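Local coordinates for protein probable aspartate aminotransferase 2 (Methanococcus jannaschii, PDB 2Z61) that catalyses the pyridoxal-phosphate-dependent transfer of an amino group from alanine to a furancarboxaldehyde phosphate, giving the precursor of the furan part of methanofuran, at residues 74-79 against 87-92; 80-85 against 199-204; 140-145 against 169-174. All coordinates share one frame; numbering follows the deposited sequence.

Contact 1. Residues 74-79 against 87-92; sequences KISELY and IIPDNI
Ser76 on helix 69-82 and Ile87 in the chain that returns from it share the one hydrogen bond between the two segments, the hydroxyl of Ser76 donating to a backbone carbonyl. At 2.5 Å from Ser76 OG to Ile87 O it is very short, and its exact length is doubtful. With OG anti to the backbone N (chi1 171°), the hydroxyl points off the helix and reaches the carbonyl of the loop.

The tightly packed part is made by two isoleucines of the returning chain. Ile92 sends its outermost carbon against the helix, CD1 lying 3.7 Å from CG2 of Ile75 and also beside the backbone N of Ser76. One turn along the helix from Ile75, Tyr79 receives CD1 of Ile87 near its CB, CG and CD2, about 4.0 Å from CB, at the root of the phenol.

The other side is looser. Ile88 points away from the helix and is exposed, as are Asp90 and Glu77; the short 3-10 turn at 89-90 is held by backbone bonds of its own, including Asn91 N to Ile88 O at 2.9 Å. Pro89 borders the contact, with its ring also on Leu69 and Glu73.

Against the buried part packs strand 232-235: Ile87, Ile92 and Tyr79 all touch Ile235, while the hydroxyl of Tyr79 bonds to that of Tyr233, so helix 69-82 is packed against the sheet edge that strand 92-95 completes.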
ATOM      1  N   LYS A  74      -3.376 -16.937  14.353  1.00 30.67           N
ATOM      2  CA  LYS A  74      -3.169 -16.280  15.637  1.00 31.19           C
ATOM      3  C   LYS A  74      -4.203 -15.171  15.881  1.00 31.59           C
ATOM      4  O   LYS A  74      -4.734 -15.044  16.985  1.00 32.07           O
ATOM      5  CB  LYS A  74      -1.759 -15.694  15.711  1.00 32.25           C
ATOM      6  CG  LYS A  74      -0.660 -16.737  15.857  1.00 39.03           C
ATOM      7  CD  LYS A  74      -0.723 -17.432  17.206  1.00 45.58           C
ATOM      8  CE  LYS A  74       0.197 -18.647  17.246  1.00 50.50           C
ATOM      9  NZ  LYS A  74       1.588 -18.331  16.800  1.00 55.17           N
ATOM     10  N   ILE A  75      -4.489 -14.370  14.860  1.00 29.17           N
ATOM     11  CA  ILE A  75      -5.464 -13.292  15.015  1.00 27.31           C
ATOM     12  C   ILE A  75      -6.837 -13.898  15.283  1.00 29.27           C
ATOM     13  O   ILE A  75      -7.604 -13.400  16.109  1.00 30.45           O
ATOM     14  CB  ILE A  75      -5.528 -12.408  13.751  1.00 25.18           C
ATOM     15  CG1 ILE A  75      -4.229 -11.601  13.626  1.00 25.95           C
ATOM     16  CG2 ILE A  75      -6.749 -11.481  13.822  1.00 25.51           C
ATOM     17  CD1 ILE A  75      -4.074 -10.857  12.304  1.00 21.99           C
ATOM     18  N   SER A  76      -7.131 -14.976  14.565  1.00 31.95           N
ATOM     19  CA  SER A  76      -8.377 -15.704  14.708  1.00 36.00           C
ATOM     20  C   SER A  76      -8.508 -16.177  16.161  1.00 37.53           C
ATOM     21  O   SER A  76      -9.536 -15.966  16.800  1.00 37.40           O
ATOM     22  CB  SER A  76      -8.376 -16.899  13.752  1.00 37.44           C
ATOM     23  OG  SER A  76      -9.468 -17.759  14.003  1.00 39.99           O
ATOM     24  N   GLU A  77      -7.455 -16.800  16.685  1.00 38.95           N
ATOM     25  CA  GLU A  77      -7.474 -17.284  18.061  1.00 41.01           C
ATOM     26  C   GLU A  77      -7.630 -16.118  19.033  1.00 41.14           C
ATOM     27  O   GLU A  77      -8.265 -16.254  20.080  1.00 43.14           O
ATOM     28  CB  GLU A  77      -6.188 -18.053  18.384  1.00 43.76           C
ATOM     29  CG  GLU A  77      -5.924 -19.231  17.457  1.00 52.47           C
ATOM     30  CD  GLU A  77      -4.659 -20.001  17.815  1.00 58.42           C
ATOM     31  OE1 GLU A  77      -3.616 -19.359  18.067  1.00 61.74           O
ATOM     32  OE2 GLU A  77      -4.707 -21.251  17.836  1.00 59.61           O
ATOM     33  N   LEU A  78      -7.050 -14.973  18.684  1.00 38.63           N
ATOM     34  CA  LEU A  78      -7.132 -13.783  19.528  1.00 36.69           C
ATOM     35  C   LEU A  78      -8.584 -13.354  19.749  1.00 36.48           C
ATOM     36  O   LEU A  78      -8.988 -13.049  20.876  1.00 34.45           O
ATOM     37  CB  LEU A  78      -6.340 -12.638  18.881  1.00 36.79           C
ATOM     38  CG  LEU A  78      -6.287 -11.230  19.499  1.00 38.62           C
ATOM     39  CD1 LEU A  78      -7.621 -10.539  19.359  1.00 36.54           C
ATOM     40  CD2 LEU A  78      -5.870 -11.319  20.957  1.00 38.38           C
ATOM     41  N   TYR A  79      -9.362 -13.331  18.670  1.00 34.81           N
ATOM     42  CA  TYR A  79     -10.759 -12.925  18.748  1.00 38.11           C
ATOM     43  C   TYR A  79     -11.643 -13.923  19.479  1.00 41.94           C
ATOM     44  O   TYR A  79     -12.628 -13.540  20.105  1.00 40.83           O
ATOM     45  CB  TYR A  79     -11.318 -12.651  17.349  1.00 34.97           C
ATOM     46  CG  TYR A  79     -10.951 -11.271  16.844  1.00 35.64           C
ATOM     47  CD1 TYR A  79      -9.630 -10.961  16.503  1.00 34.57           C
ATOM     48  CD2 TYR A  79     -11.900 -10.256  16.785  1.00 28.84           C
ATOM     49  CE1 TYR A  79      -9.265  -9.670  16.125  1.00 32.61           C
ATOM     50  CE2 TYR A  79     -11.548  -8.959  16.406  1.00 31.98           C
ATOM     51  CZ  TYR A  79     -10.228  -8.675  16.079  1.00 30.85           C
ATOM     52  OH  TYR A  79      -9.869  -7.404  15.713  1.00 31.35           O
ATOM     53  N   ILE A  87     -13.900 -16.874  14.463  1.00 54.02           N
ATOM     54  CA  ILE A  87     -13.668 -16.422  13.100  1.00 51.08           C
ATOM     55  C   ILE A  87     -12.695 -17.368  12.410  1.00 47.84           C
ATOM     56  O   ILE A  87     -11.731 -17.824  13.019  1.00 46.69           O
ATOM     57  CB  ILE A  87     -13.069 -14.998  13.100  1.00 52.43           C
ATOM     58  CG1 ILE A  87     -14.038 -14.034  13.785  1.00 53.23           C
ATOM     59  CG2 ILE A  87     -12.800 -14.536  11.682  1.00 54.68           C
ATOM     60  CD1 ILE A  87     -13.465 -12.656  14.009  1.00 55.00           C
ATOM     61  N   ILE A  88     -12.956 -17.662  11.142  1.00 44.38           N
ATOM     62  CA  ILE A  88     -12.103 -18.550  10.360  1.00 42.66           C
ATOM     63  C   ILE A  88     -10.954 -17.756   9.721  1.00 40.12           C
ATOM     64  O   ILE A  88     -11.126 -16.595   9.351  1.00 38.00           O
ATOM     65  CB  ILE A  88     -12.924 -19.257   9.248  1.00 44.14           C
ATOM     66  CG1 ILE A  88     -14.024 -20.116   9.881  1.00 47.92           C
ATOM     67  CG2 ILE A  88     -12.024 -20.130   8.392  1.00 46.48           C
ATOM     68  CD1 ILE A  88     -15.049 -19.332  10.685  1.00 51.85           C
ATOM     69  N   PRO A  89      -9.768 -18.370   9.593  1.00 38.53           N
ATOM     70  CA  PRO A  89      -8.613 -17.690   8.996  1.00 39.14           C
ATOM     71  C   PRO A  89      -8.863 -17.125   7.600  1.00 39.16           C
ATOM     72  O   PRO A  89      -8.242 -16.140   7.211  1.00 39.45           O
ATOM     73  CB  PRO A  89      -7.539 -18.771   9.006  1.00 38.88           C
ATOM     74  CG  PRO A  89      -7.852 -19.507  10.276  1.00 40.73           C
ATOM     75  CD  PRO A  89      -9.362 -19.654  10.193  1.00 39.16           C
ATOM     76  N   ASP A  90      -9.770 -17.747   6.853  1.00 40.28           N
ATOM     77  CA  ASP A  90     -10.096 -17.283   5.507  1.00 41.28           C
ATOM     78  C   ASP A  90     -10.877 -15.967   5.522  1.00 37.82           C
ATOM     79  O   ASP A  90     -11.008 -15.310   4.491  1.00 37.03           O
ATOM     80  CB  ASP A  90     -10.912 -18.342   4.751  1.00 46.47           C
ATOM     81  CG  ASP A  90     -10.049 -19.469   4.194  1.00 50.39           C
ATOM     82  OD1 ASP A  90      -8.985 -19.178   3.602  1.00 51.99           O
ATOM     83  OD2 ASP A  90     -10.443 -20.647   4.338  1.00 52.54           O
ATOM     84  N   ASN A  91     -11.395 -15.591   6.689  1.00 34.62           N
ATOM     85  CA  ASN A  91     -12.160 -14.352   6.825  1.00 34.74           C
ATOM     86  C   ASN A  91     -11.258 -13.177   7.173  1.00 30.57           C
ATOM     87  O   ASN A  91     -11.738 -12.097   7.508  1.00 28.89           O
ATOM     88  CB  ASN A  91     -13.212 -14.484   7.928  1.00 36.01           C
ATOM     89  CG  ASN A  91     -14.269 -15.504   7.606  1.00 43.36           C
ATOM     90  OD1 ASN A  91     -14.652 -16.309   8.457  1.00 50.49           O
ATOM     91  ND2 ASN A  91     -14.751 -15.485   6.367  1.00 42.35           N
ATOM     92  N   ILE A  92      -9.952 -13.395   7.083  1.00 28.24           N
ATOM     93  CA  ILE A  92      -8.976 -12.374   7.431  1.00 28.21           C
ATOM     94  C   ILE A  92      -7.961 -12.132   6.315  1.00 30.19           C
ATOM     95  O   ILE A  92      -7.508 -13.071   5.667  1.00 32.94           O
ATOM     96  CB  ILE A  92      -8.197 -12.797   8.704  1.00 24.94           C
ATOM     97  CG1 ILE A  92      -9.181 -13.239   9.790  1.00 25.09           C
ATOM     98  CG2 ILE A  92      -7.306 -11.658   9.190  1.00 26.01           C
ATOM     99  CD1 ILE A  92      -8.564 -13.365  11.177  1.00 20.80           C
TER

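Contact 2. Residues 80-85 against 199-204; sequences KDKYKA and GKCYSA
The hydroxyl of Ser203, which lies over one face of the Tyr83 ring, is gripped from elsewhere: Ser203 OG has a hydrogen bond with Glu190 OE1 and a weak one with the backbone N of Ile205. Its torsion, with OG anti to the backbone N (chi1 173°), directs the hydroxyl to those partners, and CB is the atom nearest the tyrosine. The approach is close, Ser203 CB standing 3.4 Å from both CE2 and CZ of Tyr83, over the CE2-CZ bond of the ring.

The opposite face of the same ring is covered by its own chain neighbour. CG of Lys82 sits 3.5 Å above the plane of the Tyr83 ring, displaced toward the rim, so the phenol is layered between an aliphatic lysine stem of its own segment and a serine from across the contact. A third group comes in at the edge: the carbonyl oxygen of Cys201 lies near the ring plane, 3.7 Å from CE2 of Tyr83.

Lys82, the last residue of helix 69-82, stays fully extended from chi1 (-172°) outward, and this straight run carries its ammonium past the tyrosine to the loop. There Lys82 NZ meets Cys201, 3.5 Å from SG and 3.6 Å from CB, with CE alongside. The same NZ makes a weak bond to Tyr83 OH, 3.3 Å away. Tyr83 is where the chain leaves helical geometry, and the turn lays its ring against the loop between strands 185-189 and 214-219.

No hydrogen bond crosses from one segment to the other. Cohesion thus rests on packing around the ring and of the lysine end on Cys201, with Ser203 OG bonded to Glu190 and Ser203 N to Glu206, while the nearby lysine charge may modestly polarise both the phenol oxygen and the cysteine sulfur.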
ATOM      1  N   LYS A  80     -11.289 -15.200  19.401  1.00 47.10           N
ATOM      2  CA  LYS A  80     -12.061 -16.224  20.087  1.00 52.95           C
ATOM      3  C   LYS A  80     -11.782 -16.168  21.590  1.00 54.17           C
ATOM      4  O   LYS A  80     -12.581 -16.646  22.389  1.00 55.48           O
ATOM      5  CB  LYS A  80     -11.719 -17.616  19.540  1.00 55.41           C
ATOM      6  CG  LYS A  80     -11.983 -17.782  18.043  1.00 59.85           C
ATOM      7  CD  LYS A  80     -12.022 -19.256  17.625  1.00 63.57           C
ATOM      8  CE  LYS A  80     -10.750 -20.013  18.003  1.00 65.01           C
ATOM      9  NZ  LYS A  80      -9.561 -19.587  17.208  1.00 65.10           N
ATOM     10  N   ASP A  81     -10.656 -15.570  21.970  1.00 56.17           N
ATOM     11  CA  ASP A  81     -10.297 -15.466  23.380  1.00 58.70           C
ATOM     12  C   ASP A  81     -10.724 -14.145  24.010  1.00 60.44           C
ATOM     13  O   ASP A  81     -11.306 -14.132  25.091  1.00 62.27           O
ATOM     14  CB  ASP A  81      -8.787 -15.640  23.570  1.00 60.21           C
ATOM     15  CG  ASP A  81      -8.272 -16.955  23.013  1.00 62.75           C
ATOM     16  OD1 ASP A  81      -8.933 -17.994  23.222  1.00 65.00           O
ATOM     17  OD2 ASP A  81      -7.199 -16.952  22.373  1.00 64.30           O
ATOM     18  N   LYS A  82     -10.432 -13.031  23.345  1.00 60.96           N
ATOM     19  CA  LYS A  82     -10.797 -11.725  23.887  1.00 60.96           C
ATOM     20  C   LYS A  82     -12.309 -11.535  23.826  1.00 60.56           C
ATOM     21  O   LYS A  82     -12.902 -10.885  24.688  1.00 59.69           O
ATOM     22  CB  LYS A  82     -10.084 -10.609  23.116  1.00 61.53           C
ATOM     23  CG  LYS A  82     -10.248  -9.234  23.744  1.00 66.27           C
ATOM     24  CD  LYS A  82      -9.517  -8.156  22.960  1.00 69.73           C
ATOM     25  CE  LYS A  82      -9.669  -6.792  23.626  1.00 71.24           C
ATOM     26  NZ  LYS A  82      -9.014  -5.700  22.847  1.00 74.05           N
ATOM     27  N   TYR A  83     -12.927 -12.108  22.800  1.00 60.00           N
ATOM     28  CA  TYR A  83     -14.372 -12.038  22.627  1.00 60.90           C
ATOM     29  C   TYR A  83     -14.820 -13.471  22.368  1.00 64.28           C
ATOM     30  O   TYR A  83     -14.008 -14.316  21.994  1.00 67.49           O
ATOM     31  CB  TYR A  83     -14.739 -11.152  21.431  1.00 55.79           C
ATOM     32  CG  TYR A  83     -14.002  -9.832  21.389  1.00 51.31           C
ATOM     33  CD1 TYR A  83     -12.749  -9.732  20.786  1.00 49.79           C
ATOM     34  CD2 TYR A  83     -14.546  -8.688  21.970  1.00 49.53           C
ATOM     35  CE1 TYR A  83     -12.055  -8.528  20.761  1.00 46.26           C
ATOM     36  CE2 TYR A  83     -13.862  -7.478  21.951  1.00 46.72           C
ATOM     37  CZ  TYR A  83     -12.617  -7.405  21.344  1.00 46.38           C
ATOM     38  OH  TYR A  83     -11.934  -6.213  21.314  1.00 45.84           O
ATOM     39  N   LYS A  84     -16.095 -13.764  22.571  1.00 66.99           N
ATOM     40  CA  LYS A  84     -16.562 -15.122  22.338  1.00 69.40           C
ATOM     41  C   LYS A  84     -16.958 -15.317  20.886  1.00 68.34           C
ATOM     42  O   LYS A  84     -17.856 -16.096  20.577  1.00 69.34           O
ATOM     43  CB  LYS A  84     -17.740 -15.451  23.258  1.00 72.10           C
ATOM     44  CG  LYS A  84     -17.327 -15.742  24.697  1.00 76.09           C
ATOM     45  CD  LYS A  84     -18.510 -16.220  25.532  1.00 78.11           C
ATOM     46  CE  LYS A  84     -18.080 -16.560  26.952  1.00 79.25           C
ATOM     47  NZ  LYS A  84     -19.231 -16.942  27.819  1.00 80.35           N
ATOM     48  N   ALA A  85     -16.273 -14.613  19.993  1.00 67.65           N
ATOM     49  CA  ALA A  85     -16.562 -14.706  18.569  1.00 67.00           C
ATOM     50  C   ALA A  85     -15.561 -15.603  17.853  1.00 66.08           C
ATOM     51  O   ALA A  85     -14.350 -15.401  17.953  1.00 67.87           O
ATOM     52  CB  ALA A  85     -16.551 -13.317  17.947  1.00 66.70           C
ATOM     53  N   GLY A 199     -13.131   0.855  31.658  1.00 52.50           N
ATOM     54  CA  GLY A 199     -14.179   0.061  31.044  1.00 56.64           C
ATOM     55  C   GLY A 199     -13.700  -1.168  30.294  1.00 58.78           C
ATOM     56  O   GLY A 199     -12.670  -1.757  30.626  1.00 58.08           O
ATOM     57  N   LYS A 200     -14.451  -1.541  29.263  1.00 61.45           N
ATOM     58  CA  LYS A 200     -14.140  -2.721  28.463  1.00 62.26           C
ATOM     59  C   LYS A 200     -13.947  -2.392  26.984  1.00 61.59           C
ATOM     60  O   LYS A 200     -14.556  -1.455  26.458  1.00 61.56           O
ATOM     61  CB  LYS A 200     -15.280  -3.732  28.590  1.00 64.68           C
ATOM     62  CG  LYS A 200     -15.910  -3.780  29.972  1.00 67.84           C
ATOM     63  CD  LYS A 200     -17.368  -4.205  29.897  1.00 70.96           C
ATOM     64  CE  LYS A 200     -18.051  -4.078  31.247  1.00 70.04           C
ATOM     65  NZ  LYS A 200     -19.511  -4.328  31.129  1.00 72.43           N
ATOM     66  N   CYS A 201     -13.100  -3.175  26.319  1.00 59.55           N
ATOM     67  CA  CYS A 201     -12.847  -3.006  24.891  1.00 59.40           C
ATOM     68  C   CYS A 201     -14.090  -3.476  24.132  1.00 57.74           C
ATOM     69  O   CYS A 201     -14.489  -4.636  24.233  1.00 58.20           O
ATOM     70  CB  CYS A 201     -11.631  -3.830  24.455  1.00 59.95           C
ATOM     71  SG  CYS A 201     -10.035  -3.242  25.085  1.00 59.79           S
ATOM     72  N   TYR A 202     -14.695  -2.565  23.376  1.00 56.47           N
ATOM     73  CA  TYR A 202     -15.899  -2.867  22.608  1.00 53.88           C
ATOM     74  C   TYR A 202     -15.610  -3.054  21.122  1.00 48.59           C
ATOM     75  O   TYR A 202     -15.216  -2.109  20.440  1.00 48.52           O
ATOM     76  CB  TYR A 202     -16.917  -1.736  22.784  1.00 58.76           C
ATOM     77  CG  TYR A 202     -18.193  -2.134  23.491  1.00 64.52           C
ATOM     78  CD1 TYR A 202     -19.108  -1.166  23.906  1.00 66.24           C
ATOM     79  CD2 TYR A 202     -18.496  -3.475  23.738  1.00 65.98           C
ATOM     80  CE1 TYR A 202     -20.291  -1.519  24.551  1.00 66.86           C
ATOM     81  CE2 TYR A 202     -19.678  -3.840  24.380  1.00 67.23           C
ATOM     82  CZ  TYR A 202     -20.569  -2.856  24.784  1.00 67.43           C
ATOM     83  OH  TYR A 202     -21.737  -3.206  25.424  1.00 69.71           O
ATOM     84  N   SER A 203     -15.823  -4.272  20.626  1.00 40.01           N
ATOM     85  CA  SER A 203     -15.600  -4.594  19.218  1.00 34.75           C
ATOM     86  C   SER A 203     -16.940  -4.813  18.507  1.00 33.41           C
ATOM     87  O   SER A 203     -17.912  -5.241  19.129  1.00 29.07           O
ATOM     88  CB  SER A 203     -14.737  -5.859  19.109  1.00 32.36           C
ATOM     89  OG  SER A 203     -14.626  -6.307  17.769  1.00 31.98           O
ATOM     90  N   ALA A 204     -16.988  -4.511  17.212  1.00 29.93           N
ATOM     91  CA  ALA A 204     -18.217  -4.676  16.437  1.00 29.80           C
ATOM     92  C   ALA A 204     -18.562  -6.146  16.293  1.00 30.09           C
ATOM     93  O   ALA A 204     -19.728  -6.490  16.102  1.00 29.40           O
ATOM     94  CB  ALA A 204     -18.073  -4.048  15.054  1.00 29.12           C
TER

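Contact 3. Residues 140-145 against 169-174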
ATOM      1  N   CYS A 140     -22.323  13.953  10.832  1.00 39.96           N
ATOM      2  CA  CYS A 140     -23.417  13.973  11.803  1.00 40.52           C
ATOM      3  C   CYS A 140     -22.932  13.572  13.191  1.00 39.29           C
ATOM      4  O   CYS A 140     -21.900  12.909  13.325  1.00 37.55           O
ATOM      5  CB  CYS A 140     -24.547  13.035  11.358  1.00 42.41           C
ATOM      6  SG  CYS A 140     -24.122  11.283  11.340  1.00 47.05           S
ATOM      7  N   ASP A 141     -23.659  13.995  14.222  1.00 37.18           N
ATOM      8  CA  ASP A 141     -23.300  13.633  15.589  1.00 39.03           C
ATOM      9  C   ASP A 141     -23.663  12.165  15.711  1.00 37.53           C
ATOM     10  O   ASP A 141     -24.576  11.701  15.031  1.00 38.89           O
ATOM     11  CB  ASP A 141     -24.113  14.426  16.619  1.00 42.66           C
ATOM     12  CG  ASP A 141     -24.064  15.915  16.378  1.00 47.48           C
ATOM     13  OD1 ASP A 141     -22.986  16.426  15.999  1.00 49.44           O
ATOM     14  OD2 ASP A 141     -25.104  16.578  16.586  1.00 52.77           O
ATOM     15  N   PHE A 142     -22.968  11.424  16.562  1.00 33.96           N
ATOM     16  CA  PHE A 142     -23.304  10.018  16.695  1.00 33.84           C
ATOM     17  C   PHE A 142     -24.295   9.746  17.820  1.00 33.85           C
ATOM     18  O   PHE A 142     -23.989   9.066  18.794  1.00 35.81           O
ATOM     19  CB  PHE A 142     -22.030   9.168  16.841  1.00 32.38           C
ATOM     20  CG  PHE A 142     -21.466   8.687  15.516  1.00 29.24           C
ATOM     21  CD1 PHE A 142     -21.893   9.258  14.318  1.00 28.38           C
ATOM     22  CD2 PHE A 142     -20.527   7.658  15.464  1.00 29.43           C
ATOM     23  CE1 PHE A 142     -21.401   8.815  13.093  1.00 26.64           C
ATOM     24  CE2 PHE A 142     -20.029   7.207  14.240  1.00 28.46           C
ATOM     25  CZ  PHE A 142     -20.468   7.788  13.052  1.00 27.15           C
ATOM     26  N   THR A 143     -25.492  10.310  17.666  1.00 32.94           N
ATOM     27  CA  THR A 143     -26.581  10.118  18.613  1.00 32.36           C
ATOM     28  C   THR A 143     -27.680   9.440  17.807  1.00 32.07           C
ATOM     29  O   THR A 143     -27.724   9.568  16.579  1.00 28.80           O
ATOM     30  CB  THR A 143     -27.131  11.456  19.178  1.00 29.34           C
ATOM     31  OG1 THR A 143     -27.741  12.208  18.125  1.00 32.22           O
ATOM     32  CG2 THR A 143     -26.021  12.275  19.807  1.00 31.59           C
ATOM     33  N   VAL A 144     -28.556   8.722  18.499  1.00 34.24           N
ATOM     34  CA  VAL A 144     -29.646   8.014  17.849  1.00 36.77           C
ATOM     35  C   VAL A 144     -30.533   8.947  17.031  1.00 38.55           C
ATOM     36  O   VAL A 144     -30.891   8.635  15.895  1.00 37.95           O
ATOM     37  CB  VAL A 144     -30.508   7.276  18.892  1.00 37.98           C
ATOM     38  CG1 VAL A 144     -31.677   6.568  18.215  1.00 36.96           C
ATOM     39  CG2 VAL A 144     -29.649   6.278  19.642  1.00 39.71           C
ATOM     40  N   GLU A 145     -30.875  10.095  17.606  1.00 40.01           N
ATOM     41  CA  GLU A 145     -31.736  11.055  16.923  1.00 42.49           C
ATOM     42  C   GLU A 145     -31.127  11.608  15.637  1.00 40.25           C
ATOM     43  O   GLU A 145     -31.774  11.613  14.591  1.00 38.25           O
ATOM     44  CB  GLU A 145     -32.083  12.213  17.857  1.00 47.55           C
ATOM     45  CG  GLU A 145     -33.184  13.105  17.319  1.00 55.51           C
ATOM     46  CD  GLU A 145     -33.651  14.126  18.335  1.00 60.99           C
ATOM     47  OE1 GLU A 145     -33.934  13.731  19.485  1.00 63.99           O
ATOM     48  OE2 GLU A 145     -33.737  15.322  17.980  1.00 64.46           O
ATOM     49  N   GLU A 169     -12.715   9.057  22.740  1.00 27.62           N
ATOM     50  CA  GLU A 169     -13.863   8.468  23.408  1.00 32.56           C
ATOM     51  C   GLU A 169     -14.240   7.117  22.820  1.00 31.22           C
ATOM     52  O   GLU A 169     -13.833   6.777  21.711  1.00 30.70           O
ATOM     53  CB  GLU A 169     -15.055   9.420  23.303  1.00 33.92           C
ATOM     54  CG  GLU A 169     -14.844  10.749  24.005  1.00 40.04           C
ATOM     55  CD  GLU A 169     -15.938  11.754  23.693  1.00 43.25           C
ATOM     56  OE1 GLU A 169     -17.131  11.407  23.825  1.00 45.27           O
ATOM     57  OE2 GLU A 169     -15.605  12.895  23.321  1.00 49.14           O
ATOM     58  N   VAL A 170     -15.013   6.347  23.576  1.00 31.82           N
ATOM     59  CA  VAL A 170     -15.484   5.041  23.133  1.00 32.83           C
ATOM     60  C   VAL A 170     -16.942   5.231  22.730  1.00 32.66           C
ATOM     61  O   VAL A 170     -17.712   5.845  23.467  1.00 36.73           O
ATOM     62  CB  VAL A 170     -15.415   3.997  24.276  1.00 34.29           C
ATOM     63  CG1 VAL A 170     -16.030   2.686  23.822  1.00 30.71           C
ATOM     64  CG2 VAL A 170     -13.975   3.772  24.696  1.00 34.22           C
ATOM     65  N   ILE A 171     -17.321   4.721  21.560  1.00 31.49           N
ATOM     66  CA  ILE A 171     -18.698   4.855  21.086  1.00 29.26           C
ATOM     67  C   ILE A 171     -19.598   3.910  21.878  1.00 32.07           C
ATOM     68  O   ILE A 171     -19.230   2.761  22.130  1.00 29.52           O
ATOM     69  CB  ILE A 171     -18.809   4.516  19.581  1.00 31.30           C
ATOM     70  CG1 ILE A 171     -17.996   5.519  18.753  1.00 33.16           C
ATOM     71  CG2 ILE A 171     -20.268   4.543  19.145  1.00 28.68           C
ATOM     72  CD1 ILE A 171     -18.333   6.976  19.035  1.00 37.69           C
ATOM     73  N   ASP A 172     -20.778   4.382  22.264  1.00 33.25           N
ATOM     74  CA  ASP A 172     -21.685   3.546  23.035  1.00 36.39           C
ATOM     75  C   ASP A 172     -22.406   2.463  22.241  1.00 35.65           C
ATOM     76  O   ASP A 172     -22.606   2.572  21.028  1.00 32.42           O
ATOM     77  CB  ASP A 172     -22.723   4.394  23.773  1.00 43.38           C
ATOM     78  CG  ASP A 172     -23.594   3.554  24.698  1.00 51.08           C
ATOM     79  OD1 ASP A 172     -24.829   3.762  24.717  1.00 54.00           O
ATOM     80  OD2 ASP A 172     -23.036   2.671  25.394  1.00 54.60           O
ATOM     81  N   ARG A 173     -22.794   1.421  22.970  1.00 35.72           N
ATOM     82  CA  ARG A 173     -23.498   0.257  22.452  1.00 37.60           C
ATOM     83  C   ARG A 173     -24.699   0.565  21.553  1.00 35.53           C
ATOM     84  O   ARG A 173     -24.883  -0.087  20.525  1.00 34.06           O
ATOM     85  CB  ARG A 173     -23.938  -0.607  23.641  1.00 42.58           C
ATOM     86  CG  ARG A 173     -24.955  -1.687  23.321  1.00 49.90           C
ATOM     87  CD  ARG A 173     -25.547  -2.286  24.599  1.00 55.05           C
ATOM     88  NE  ARG A 173     -24.852  -3.494  25.033  1.00 58.50           N
ATOM     89  CZ  ARG A 173     -25.066  -4.702  24.521  1.00 62.14           C
ATOM     90  NH1 ARG A 173     -25.960  -4.869  23.555  1.00 62.14           N
ATOM     91  NH2 ARG A 173     -24.383  -5.746  24.973  1.00 63.92           N
ATOM     92  N   GLU A 174     -25.507   1.547  21.939  1.00 35.51           N
ATOM     93  CA  GLU A 174     -26.702   1.916  21.177  1.00 39.33           C
ATOM     94  C   GLU A 174     -26.444   2.325  19.729  1.00 36.82           C
ATOM     95  O   GLU A 174     -27.241   2.018  18.845  1.00 36.39           O
ATOM     96  CB  GLU A 174     -27.455   3.040  21.890  1.00 43.76           C
ATOM     97  CG  GLU A 174     -28.034   2.630  23.228  1.00 53.22           C
ATOM     98  CD  GLU A 174     -28.801   3.751  23.903  1.00 60.30           C
ATOM     99  OE1 GLU A 174     -29.375   3.505  24.988  1.00 63.63           O
ATOM    100  OE2 GLU A 174     -28.828   4.874  23.351  1.00 62.36           O
TER
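Two kinds of contact join Phe142 and Val144 to Ile171 and Glu174, one apolar and buried, the other at the surface. The apolar one is a meeting at a ring edge: CD1 of Ile171 comes in near the plane of the Phe142 ring and stops 4.2 Å from CD2. In Ile171 chi2 (-53°) turns CD1 back from the extended position, and this end meets the ring edge. Phe142 also touches Leu147 and Ile158, Ile171 touches Ile160, and both lean on Gln119, which packs the pair against strands 115-119 and 155-161.

The mixed contact lies further out. Glu174, extended beyond CG, crosses the side chain of Val144 at about a right angle, its OE2 4.0 Å from CG2 of Val144; an aliphatic methyl faces a carboxylate oxygen at mere packing distance.

Local backbone bonds shape the first segment. Phe142 is the centre of an inverse gamma turn, closed by a weak bond from Thr143 N to Asp141 O at 3.1 Å. Thr143 then occupies the N-cap of helix 144-150, and its hydroxyl bonds to that of Ser146.

With no hydrogen bond or salt bridge between them, the starts of helices 144-150 and 173-182 meet through one buried apolar contact and an exposed carboxylate beside a valine methyl, which amounts to little directional chemistry between these two segments.

Overall arrangement
From the N terminus, helix 69-82 supplies the first segments of both contact 1 and contact 2. Contact 1 closes a short loop as the chain returns at 87-92 toward strand 92-95, but 80-85 lies inside that loop and waits for 199-204, so the two cross; Tyr79 touches Ala85 and Ser203 where they adjoin. Contact 3 is nested within the long loop of contact 2 and joins the connections from strand 136-140 to 155-161 and from 155-161 to 185-189. A weak hydrogen bond between Arg173 and Tyr202 links contacts 2 and 3, whereas contacts 1 and 3 are about 14 Å apart at their nearest atoms. Beyond contact 2 the chain runs on to the cofactor lysine, Lys222.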